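Local coordinates for protein neutral ceramidase (Pseudomonas aeruginosa, PDB 2ZWS) that catalyses the hydrolysis of the N-acyl linkage of ceramides to sphingosine and free fatty acid, and also the reverse synthesis, as a zinc-dependent secreted enzyme, at residues 17-22 with 586-591; 163-168 with 452-457. All coordinates share one frame; numbering follows the deposited sequence. Where two conformers were deposited one is given.

The two contacts lie in different parts of the enzyme: their centres are 41 Å apart and their nearest atoms about 27 Å. Interaction 1 joins the N-terminal and C-terminal regions, pairing a loop at 17-22 with a strand residing more than 560 positions later, whereas interaction 2 stays within the N-terminal region and is nested in sequence inside the span that interaction 1 closes. Interaction 1 approaches the magnesium site, the side chain of Y586 being about 7 Å from the ion. Interaction 2 lies further from its metal: the side chain of E454 is about 13 Å from the zinc ion bound by H97, H204, E411 and Y448, and about 9 Å from the side chain of Y448.

Interaction 1: 17-22 with 586-591; sequences EAAEVG and YRWERV
The carboxylate oxygen OE1 of E20 is gripped by two partners, NE2 of H548 and water 2, which donates to it over 2.7 Å and in turn accepts from R590 NH1 at 3.0 Å. A second bridge, water 1, links E20 OE2, to which it donates at 2.6 Å, with R590 NE, which donates to that water at 3.0 Å. Both waters lie at the edge of the guanidinium, in its plane. Because the closest charged atoms, E20 OE1 and R590 NH1, remain 4.5 Å apart, the pair is a water-separated one, and any electrostatic attraction is probably moderated by the two waters; R590 NH2 is bonded to A595 O.

W588 fills the middle. With chi1 at -177° its CG stands anti to the backbone N, directed off the strand toward 17-22. CH2 of the indole lies over one face of the R590 guanidinium, offset toward the rim. E20 reaches the ring from its edge, OE2 3.7 Å from W588 CZ3, with carboxylate and ring planes 75° apart. Strand 584-591, in the C-terminal range, pairs antiparallel with strand 32-36 of the N-terminal range, consistent with a contact at the interface between the beta-sandwich part and the N-terminal ceramidase part. Facing it is a loop that changes direction at E20 and V21; from 18 to 20 this loop runs within 22° of the strand direction.

A19 CB approaches the indole obliquely, 3.5 Å from W588 CE3, the shortest approach between the two segments. P549 touches both side chains. At the far end A18 CB sits near the plane of the Y586 ring, at its edge, 4.5 Å from Y586 CE2, while that ring is also stacked with F559.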
loop_
_atom_site.group_PDB
_atom_site.type_symbol
_atom_site.label_atom_id
_atom_site.label_comp_id
_atom_site.label_asym_id
_atom_site.label_seq_id
_atom_site.Cartn_x
_atom_site.Cartn_y
_atom_site.Cartn_z
ATOM N N GLU A 17 -8.733 9.004 7.179
ATOM C CA GLU A 17 -9.674 10.140 7.167
ATOM C C GLU A 17 -10.109 10.481 5.747
ATOM O O GLU A 17 -9.262 10.763 4.885
ATOM C CB GLU A 17 -8.988 11.335 7.848
ATOM C CG GLU A 17 -8.785 11.101 9.365
ATOM C CD GLU A 17 -7.714 11.977 9.982
ATOM O OE1 GLU A 17 -6.495 11.747 9.764
ATOM O OE2 GLU A 17 -8.108 12.920 10.687
ATOM N N ALA A 18 -11.415 10.436 5.484
ATOM C CA ALA A 18 -11.960 10.532 4.112
ATOM C C ALA A 18 -12.244 11.939 3.596
ATOM O O ALA A 18 -12.603 12.123 2.431
ATOM C CB ALA A 18 -13.211 9.676 3.981
ATOM N N ALA A 19 -12.086 12.930 4.459
ATOM C CA ALA A 19 -12.082 14.300 3.944
ATOM C C ALA A 19 -11.097 15.189 4.661
ATOM O O ALA A 19 -10.896 15.067 5.866
ATOM C CB ALA A 19 -13.472 14.905 4.035
ATOM N N GLU A 20 -10.469 16.074 3.885
ATOM C CA GLU A 20 -9.641 17.185 4.387
ATOM C C GLU A 20 -8.312 16.719 5.018
ATOM O O GLU A 20 -7.797 17.325 5.982
ATOM C CB GLU A 20 -10.458 18.134 5.308
ATOM C CG GLU A 20 -11.612 18.845 4.536
ATOM C CD GLU A 20 -12.304 19.957 5.336
ATOM O OE1 GLU A 20 -12.306 19.875 6.582
ATOM O OE2 GLU A 20 -12.858 20.896 4.696
ATOM N N VAL A 21 -7.732 15.653 4.448
ATOM C CA VAL A 21 -6.359 15.295 4.763
ATOM C C VAL A 21 -5.578 15.152 3.449
ATOM O O VAL A 21 -6.035 14.469 2.517
ATOM C CB VAL A 21 -6.259 13.971 5.584
ATOM C CG1 VAL A 21 -4.792 13.613 5.871
ATOM C CG2 VAL A 21 -6.972 14.121 6.907
ATOM N N GLY A 22 -4.394 15.767 3.380
ATOM C CA GLY A 22 -3.516 15.583 2.224
ATOM C C GLY A 22 -3.265 14.106 1.942
ATOM O O GLY A 22 -3.019 13.310 2.867
ATOM N N TYR A 586 -18.605 7.677 -2.762
ATOM C CA TYR A 586 -19.026 8.557 -1.672
ATOM C C TYR A 586 -18.181 9.809 -1.757
ATOM O O TYR A 586 -16.953 9.723 -1.779
ATOM C CB TYR A 586 -18.810 7.866 -0.313
ATOM C CG TYR A 586 -18.732 8.820 0.869
ATOM C CD1 TYR A 586 -19.896 9.390 1.411
ATOM C CD2 TYR A 586 -17.491 9.154 1.453
ATOM C CE1 TYR A 586 -19.832 10.255 2.502
ATOM C CE2 TYR A 586 -17.415 10.057 2.534
ATOM C CZ TYR A 586 -18.597 10.580 3.063
ATOM O OH TYR A 586 -18.497 11.462 4.124
ATOM N N ARG A 587 -18.843 10.955 -1.890
ATOM C CA ARG A 587 -18.136 12.239 -1.957
ATOM C C ARG A 587 -18.675 13.166 -0.889
ATOM O O ARG A 587 -19.885 13.283 -0.728
ATOM C CB ARG A 587 -18.298 12.908 -3.325
ATOM C CG ARG A 587 -17.355 14.112 -3.496
ATOM C CD ARG A 587 -17.396 14.788 -4.873
ATOM N NE ARG A 587 -17.069 13.856 -5.951
ATOM C CZ ARG A 587 -15.839 13.546 -6.372
ATOM N NH1 ARG A 587 -14.750 14.104 -5.834
ATOM N NH2 ARG A 587 -15.705 12.664 -7.351
ATOM N N TRP A 588 -17.761 13.797 -0.170
ATOM C CA TRP A 588 -18.083 14.771 0.870
ATOM C C TRP A 588 -17.659 16.161 0.430
ATOM O O TRP A 588 -16.553 16.332 -0.087
ATOM C CB TRP A 588 -17.277 14.467 2.133
ATOM C CG TRP A 588 -17.623 15.389 3.268
ATOM C CD1 TRP A 588 -18.664 15.244 4.149
ATOM C CD2 TRP A 588 -16.937 16.589 3.639
ATOM N NE1 TRP A 588 -18.660 16.279 5.063
ATOM C CE2 TRP A 588 -17.629 17.134 4.758
ATOM C CE3 TRP A 588 -15.822 17.267 3.131
ATOM C CZ2 TRP A 588 -17.214 18.314 5.394
ATOM C CZ3 TRP A 588 -15.405 18.444 3.762
ATOM C CH2 TRP A 588 -16.129 18.965 4.872
ATOM N N GLU A 589 -18.509 17.165 0.678
ATOM C CA GLU A 589 -18.075 18.534 0.446
ATOM C C GLU A 589 -18.684 19.501 1.427
ATOM O O GLU A 589 -19.819 19.345 1.876
ATOM C CB GLU A 589 -18.295 18.988 -0.996
ATOM C CG GLU A 589 -19.676 19.409 -1.348
ATOM C CD GLU A 589 -19.785 19.859 -2.793
ATOM O OE1 GLU A 589 -20.171 21.021 -3.019
ATOM O OE2 GLU A 589 -19.487 19.047 -3.698
ATOM N N ARG A 590 -17.859 20.481 1.782
ATOM C CA ARG A 590 -18.231 21.561 2.686
ATOM C C ARG A 590 -19.297 22.430 2.021
ATOM O O ARG A 590 -19.206 22.753 0.835
ATOM C CB ARG A 590 -16.985 22.398 2.959
ATOM C CG ARG A 590 -17.227 23.676 3.759
ATOM C CD ARG A 590 -17.850 23.354 5.122
ATOM N NE ARG A 590 -16.896 22.695 6.021
ATOM C CZ ARG A 590 -17.238 21.944 7.069
ATOM N NH1 ARG A 590 -16.283 21.426 7.843
ATOM N NH2 ARG A 590 -18.519 21.694 7.352
ATOM N N VAL A 591 -20.313 22.796 2.801
ATOM C CA VAL A 591 -21.355 23.712 2.333
ATOM C C VAL A 591 -21.453 24.845 3.353
ATOM O O VAL A 591 -21.718 24.614 4.529
ATOM C CB VAL A 591 -22.717 22.994 2.151
ATOM C CG1 VAL A 591 -23.815 24.019 1.778
ATOM C CG2 VAL A 591 -22.614 21.859 1.077
HETATM O O HOH W 1 -13.967 23.156 5.427
HETATM O O HOH W 2 -13.373 21.873 8.131
#

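Interaction 2: 163-168 with 452-457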
loop_
_atom_site.group_PDB
_atom_site.type_symbol
_atom_site.label_atom_id
_atom_site.label_comp_id
_atom_site.label_asym_id
_atom_site.label_seq_id
_atom_site.Cartn_x
_atom_site.Cartn_y
_atom_site.Cartn_z
ATOM N N LEU A 163 16.286 6.225 -19.802
ATOM C CA LEU A 163 17.640 6.714 -20.061
ATOM C C LEU A 163 18.621 6.184 -19.007
ATOM O O LEU A 163 19.734 5.764 -19.344
ATOM C CB LEU A 163 17.635 8.241 -20.068
ATOM C CG LEU A 163 18.955 8.971 -20.265
ATOM C CD1 LEU A 163 18.620 10.273 -20.939
ATOM C CD2 LEU A 163 19.654 9.222 -18.939
ATOM N N SER A 164 18.198 6.196 -17.734
ATOM C CA SER A 164 19.039 5.735 -16.630
ATOM C C SER A 164 19.174 4.218 -16.652
ATOM O O SER A 164 20.248 3.677 -16.399
ATOM C CB SER A 164 18.441 6.169 -15.281
ATOM O OG SER A 164 18.458 7.570 -15.132
ATOM N N HIS A 165 18.080 3.534 -16.972
ATOM C CA HIS A 165 18.075 2.069 -17.000
ATOM C C HIS A 165 19.109 1.549 -18.014
ATOM O O HIS A 165 19.808 0.569 -17.772
ATOM C CB HIS A 165 16.690 1.544 -17.360
ATOM C CG HIS A 165 16.615 0.055 -17.538
ATOM N ND1 HIS A 165 16.554 -0.826 -16.476
ATOM C CD2 HIS A 165 16.600 -0.703 -18.661
ATOM C CE1 HIS A 165 16.478 -2.062 -16.944
ATOM N NE2 HIS A 165 16.525 -2.017 -18.269
ATOM N N LEU A 166 19.178 2.239 -19.146
ATOM C CA LEU A 166 20.083 1.872 -20.232
ATOM C C LEU A 166 21.542 2.126 -19.909
ATOM O O LEU A 166 22.417 1.714 -20.689
ATOM C CB LEU A 166 19.676 2.597 -21.516
ATOM C CG LEU A 166 18.287 2.230 -22.044
ATOM C CD1 LEU A 166 17.892 3.153 -23.210
ATOM C CD2 LEU A 166 18.200 0.779 -22.456
ATOM N N LYS A 167 21.828 2.809 -18.800
ATOM C CA LYS A 167 23.219 3.005 -18.386
ATOM C C LYS A 167 23.797 1.758 -17.720
ATOM O O LYS A 167 25.004 1.678 -17.504
ATOM C CB LYS A 167 23.384 4.206 -17.447
ATOM C CG LYS A 167 22.921 5.569 -17.978
ATOM C CD LYS A 167 23.685 6.002 -19.217
ATOM C CE LYS A 167 23.487 7.491 -19.465
ATOM N NZ LYS A 167 23.833 7.873 -20.865
ATOM N N ASN A 168 22.946 0.791 -17.352
ATOM C CA ASN A 168 23.428 -0.455 -16.755
ATOM C C ASN A 168 24.049 -1.359 -17.814
ATOM O O ASN A 168 23.492 -1.500 -18.898
ATOM C CB ASN A 168 22.288 -1.200 -16.062
ATOM C CG ASN A 168 21.716 -0.421 -14.883
ATOM O OD1 ASN A 168 22.410 -0.149 -13.900
ATOM N ND2 ASN A 168 20.447 -0.044 -14.996
ATOM N N ARG A 452 24.422 2.017 -9.071
ATOM C CA ARG A 452 25.495 3.026 -9.218
ATOM C C ARG A 452 25.409 3.786 -10.558
ATOM O O ARG A 452 25.522 5.030 -10.605
ATOM C CB ARG A 452 26.881 2.364 -9.058
ATOM C CG ARG A 452 28.076 3.313 -9.253
ATOM C CD ARG A 452 28.150 4.320 -8.136
ATOM N NE ARG A 452 29.091 5.433 -8.323
ATOM C CZ ARG A 452 28.766 6.615 -8.841
ATOM N NH1 ARG A 452 29.679 7.572 -8.927
ATOM N NH2 ARG A 452 27.531 6.848 -9.277
ATOM N N GLU A 453 25.157 3.036 -11.619
ATOM C CA GLU A 453 25.098 3.612 -12.982
ATOM C C GLU A 453 23.864 4.499 -13.154
ATOM O O GLU A 453 23.953 5.631 -13.639
ATOM C CB GLU A 453 25.134 2.506 -14.036
ATOM C CG GLU A 453 26.399 1.626 -13.973
ATOM C CD GLU A 453 26.301 0.378 -13.073
ATOM O OE1 GLU A 453 25.449 0.294 -12.140
ATOM O OE2 GLU A 453 27.115 -0.557 -13.304
ATOM N N GLU A 454 22.707 4.013 -12.703
ATOM C CA GLU A 454 21.506 4.841 -12.723
ATOM C C GLU A 454 21.683 6.107 -11.895
ATOM O O GLU A 454 21.231 7.185 -12.294
ATOM C CB GLU A 454 20.308 4.065 -12.171
ATOM C CG GLU A 454 19.792 2.991 -13.099
ATOM C CD GLU A 454 19.015 1.915 -12.384
ATOM O OE1 GLU A 454 18.780 2.045 -11.163
ATOM O OE2 GLU A 454 18.648 0.925 -13.044
ATOM N N TYR A 455 22.281 5.961 -10.711
ATOM C CA TYR A 455 22.468 7.090 -9.809
ATOM C C TYR A 455 23.182 8.219 -10.520
ATOM O O TYR A 455 22.796 9.384 -10.360
ATOM C CB TYR A 455 23.271 6.664 -8.586
ATOM C CG TYR A 455 23.460 7.746 -7.561
ATOM C CD1 TYR A 455 22.585 7.855 -6.467
ATOM C CD2 TYR A 455 24.540 8.646 -7.649
ATOM C CE1 TYR A 455 22.755 8.834 -5.505
ATOM C CE2 TYR A 455 24.726 9.644 -6.687
ATOM C CZ TYR A 455 23.819 9.718 -5.603
ATOM O OH TYR A 455 23.983 10.682 -4.644
ATOM N N ALA A 456 24.203 7.868 -11.318
ATOM C CA ALA A 456 25.028 8.890 -11.992
ATOM C C ALA A 456 24.212 9.773 -12.931
ATOM O O ALA A 456 24.530 10.955 -13.104
ATOM C CB ALA A 456 26.198 8.253 -12.740
ATOM N N ALA A 457 23.160 9.209 -13.516
ATOM C CA ALA A 457 22.296 9.952 -14.431
ATOM C C ALA A 457 21.428 10.988 -13.724
ATOM O O ALA A 457 21.022 11.973 -14.328
ATOM C CB ALA A 457 21.450 9.000 -15.254
HETATM O O HOH W 3 18.653 8.203 -12.234
HETATM O O HOH W 4 16.524 -0.378 -13.653
#
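N168 and E454 cross with amide and carboxylate planes 76° apart, where helix 162-165 and the type I turn from H165 to N168 pack against helix 452-457. N168 ND2 donates to E454 OE2 at 2.8 Å, the N-H...O angle being 155°; OE2 is met on its anti side, out of the carboxylate plane but close to the amide plane. ND2 also bonds H165 O at 2.9 Å, tying the amide to the turn whose N168 N uses the same acceptor. E454 OE2 has a second donor, water 4, at 2.6 Å, which lies in the H165 ring plane and bonds ND1; H165 NE2 is hydrogen-bonded to Y174 O. E454 OE1 accepts from T451 N, just before helix 452-457, the glutamate half of a capping-box-like arrangement, and is bonded to T413 OG1. On the other side of the amide, N168 OD1 pairs with T451 OG1 and merely lies near E453 OE1, which forms a salt bridge with R419. S164 OG, bonded to E459, also accepts from water 3, which donates to E454 O at 2.8 Å, and A457 CB sits 3.3 Å from that S164 OG.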